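Local atomic coordinates of protein K7 (Vaccinia virus WR, PDB entry 3JRV), a protein that binds the host RNA helicase DDX3 and, as a Bcl-2-like virulence factor, suppresses interferon-beta induction and NF-kappa-B activation in innate immunity. Residues T90-Q95 against F99-I104. Residues are numbered along the deposited sequence; the frame is centred on the assembly and turned at random.
Sequences TKVHDQ and FATIGI
One face of the Phe99 ring, at the first turn of helix 95-114 in this Bcl-2-like fold, is overlaid by Gln95: its CG lies 3.8 Å from the ring centroid, 25° off the normal and displaced toward the rim, a CH-pi contact. The side-chain amide continues outward past CE2, its plane tilted 24° from that of the ring, and the backbone O of Gln95 sits over the same face near Phe99 CG. The ring is also stacked with that of Phe60 and meets the inclined ring of Phe143. Gln95 and Phe99 are an instance of the i to i+4 pairing general to helices. With CG anti to the backbone N (chi1 179°) and the chain extended beyond it, Gln95 runs across its aromatic partner, joining an exposed helix end to buried core. The backbone bond of the same pair, Phe99 N to Gln95 O, is 2.9 Å long and nearly straight. Asp94 is the N-cap, its OD2 accepting from the backbone N of Ser97. Ahead of the helix, buried Val92 packs beside Thr101, the two side chains running past each other in opposite directions and both touching Leu131 of helix 128-131. Thr101 OG1 is hydrogen-bonded to Ser97 O within its own helix, and the methyl carbon Val92 CG2 rests 3.6 Å from that same Thr101 OG1.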
loop_
_atom_site.group_PDB
_atom_site.type_symbol
_atom_site.label_atom_id
_atom_site.label_comp_id
_atom_site.label_asym_id
_atom_site.label_seq_id
_atom_site.Cartn_x
_atom_site.Cartn_y
_atom_site.Cartn_z
ATOM N N THR A 90 -1.658 -2.207 -14.764
ATOM C CA THR A 90 -1.071 -1.624 -15.982
ATOM C C THR A 90 -1.961 -0.541 -16.577
ATOM O O THR A 90 -1.532 0.154 -17.493
ATOM C CB THR A 90 -0.815 -2.641 -17.128
ATOM O OG1 THR A 90 -2.075 -3.159 -17.594
ATOM C CG2 THR A 90 0.110 -3.781 -16.685
ATOM N N LYS A 91 -3.162 -0.363 -16.038
ATOM C CA LYS A 91 -4.102 0.631 -16.562
ATOM C C LYS A 91 -4.241 1.863 -15.667
ATOM O O LYS A 91 -5.131 2.713 -15.864
ATOM C CB LYS A 91 -5.471 -0.015 -16.852
ATOM C CG LYS A 91 -5.338 -1.290 -17.672
ATOM C CD LYS A 91 -5.018 -1.000 -19.141
ATOM C CE LYS A 91 -4.933 -2.261 -20.030
ATOM N NZ LYS A 91 -6.129 -3.148 -19.971
ATOM N N VAL A 92 -3.338 1.978 -14.692
ATOM C CA VAL A 92 -3.421 3.060 -13.705
ATOM C C VAL A 92 -2.438 4.158 -14.104
ATOM O O VAL A 92 -1.215 3.969 -14.068
ATOM C CB VAL A 92 -3.069 2.541 -12.267
ATOM C CG1 VAL A 92 -3.021 3.715 -11.300
ATOM C CG2 VAL A 92 -4.147 1.559 -11.792
ATOM N N HIS A 93 -2.991 5.279 -14.557
ATOM C CA HIS A 93 -2.177 6.309 -15.200
ATOM C C HIS A 93 -2.459 7.751 -14.789
ATOM O O HIS A 93 -2.151 8.680 -15.549
ATOM C CB HIS A 93 -2.296 6.167 -16.719
ATOM C CG HIS A 93 -1.767 4.865 -17.230
ATOM N ND1 HIS A 93 -0.460 4.456 -17.027
ATOM C CD2 HIS A 93 -2.365 3.884 -17.946
ATOM C CE1 HIS A 93 -0.303 3.245 -17.533
ATOM N NE2 HIS A 93 -1.440 2.879 -18.101
ATOM N N ASP A 94 -3.055 7.977 -13.623
ATOM C CA ASP A 94 -3.269 9.343 -13.176
ATOM C C ASP A 94 -3.221 9.370 -11.659
ATOM O O ASP A 94 -3.324 8.295 -11.006
ATOM C CB ASP A 94 -4.625 9.870 -13.666
ATOM C CG ASP A 94 -5.816 9.102 -13.046
ATOM O OD1 ASP A 94 -6.252 8.055 -13.602
ATOM O OD2 ASP A 94 -6.317 9.534 -11.997
ATOM N N GLN A 95 -3.049 10.561 -11.098
ATOM C CA GLN A 95 -2.800 10.669 -9.662
ATOM C C GLN A 95 -3.949 10.060 -8.833
ATOM O O GLN A 95 -3.709 9.334 -7.865
ATOM C CB GLN A 95 -2.569 12.144 -9.260
ATOM C CG GLN A 95 -2.321 12.348 -7.799
ATOM C CD GLN A 95 -1.860 13.737 -7.508
ATOM O OE1 GLN A 95 -0.913 14.230 -8.145
ATOM N NE2 GLN A 95 -2.510 14.385 -6.557
ATOM N N PHE A 99 -3.458 6.847 -6.347
ATOM C CA PHE A 99 -3.631 6.926 -4.881
ATOM C C PHE A 99 -4.761 6.020 -4.422
ATOM O O PHE A 99 -4.653 5.377 -3.371
ATOM C CB PHE A 99 -3.820 8.353 -4.348
ATOM C CG PHE A 99 -2.662 9.286 -4.608
ATOM C CD1 PHE A 99 -1.461 8.824 -5.137
ATOM C CD2 PHE A 99 -2.782 10.629 -4.254
ATOM C CE1 PHE A 99 -0.368 9.735 -5.371
ATOM C CE2 PHE A 99 -1.707 11.556 -4.486
ATOM C CZ PHE A 99 -0.502 11.090 -5.009
ATOM N N ALA A 100 -5.850 5.958 -5.195
ATOM C CA ALA A 100 -6.952 5.024 -4.875
ATOM C C ALA A 100 -6.455 3.594 -4.892
ATOM O O ALA A 100 -6.877 2.778 -4.064
ATOM C CB ALA A 100 -8.070 5.186 -5.880
ATOM N N THR A 101 -5.571 3.263 -5.825
ATOM C CA THR A 101 -5.121 1.869 -5.984
ATOM C C THR A 101 -4.223 1.511 -4.793
ATOM O O THR A 101 -4.329 0.419 -4.234
ATOM C CB THR A 101 -4.347 1.664 -7.306
ATOM O OG1 THR A 101 -5.222 1.963 -8.397
ATOM C CG2 THR A 101 -3.830 0.207 -7.507
ATOM N N ILE A 102 -3.318 2.413 -4.408
ATOM C CA ILE A 102 -2.538 2.173 -3.187
ATOM C C ILE A 102 -3.459 2.012 -1.970
ATOM O O ILE A 102 -3.228 1.120 -1.124
ATOM C CB ILE A 102 -1.493 3.327 -2.977
ATOM C CG1 ILE A 102 -0.508 3.289 -4.147
ATOM C CG2 ILE A 102 -0.802 3.178 -1.607
ATOM C CD1 ILE A 102 0.343 4.562 -4.231
ATOM N N GLY A 103 -4.453 2.897 -1.840
ATOM C CA GLY A 103 -5.469 2.807 -0.784
ATOM C C GLY A 103 -6.149 1.443 -0.785
ATOM O O GLY A 103 -6.383 0.875 0.311
ATOM N N ILE A 104 -6.536 0.954 -1.967
ATOM C CA ILE A 104 -7.225 -0.345 -2.090
ATOM C C ILE A 104 -6.317 -1.473 -1.666
ATOM O O ILE A 104 -6.755 -2.378 -0.949
ATOM C CB ILE A 104 -7.794 -0.583 -3.563
ATOM C CG1 ILE A 104 -9.001 0.316 -3.743
ATOM C CG2 ILE A 104 -8.106 -2.082 -3.767
ATOM C CD1 ILE A 104 -10.264 -0.304 -3.160
#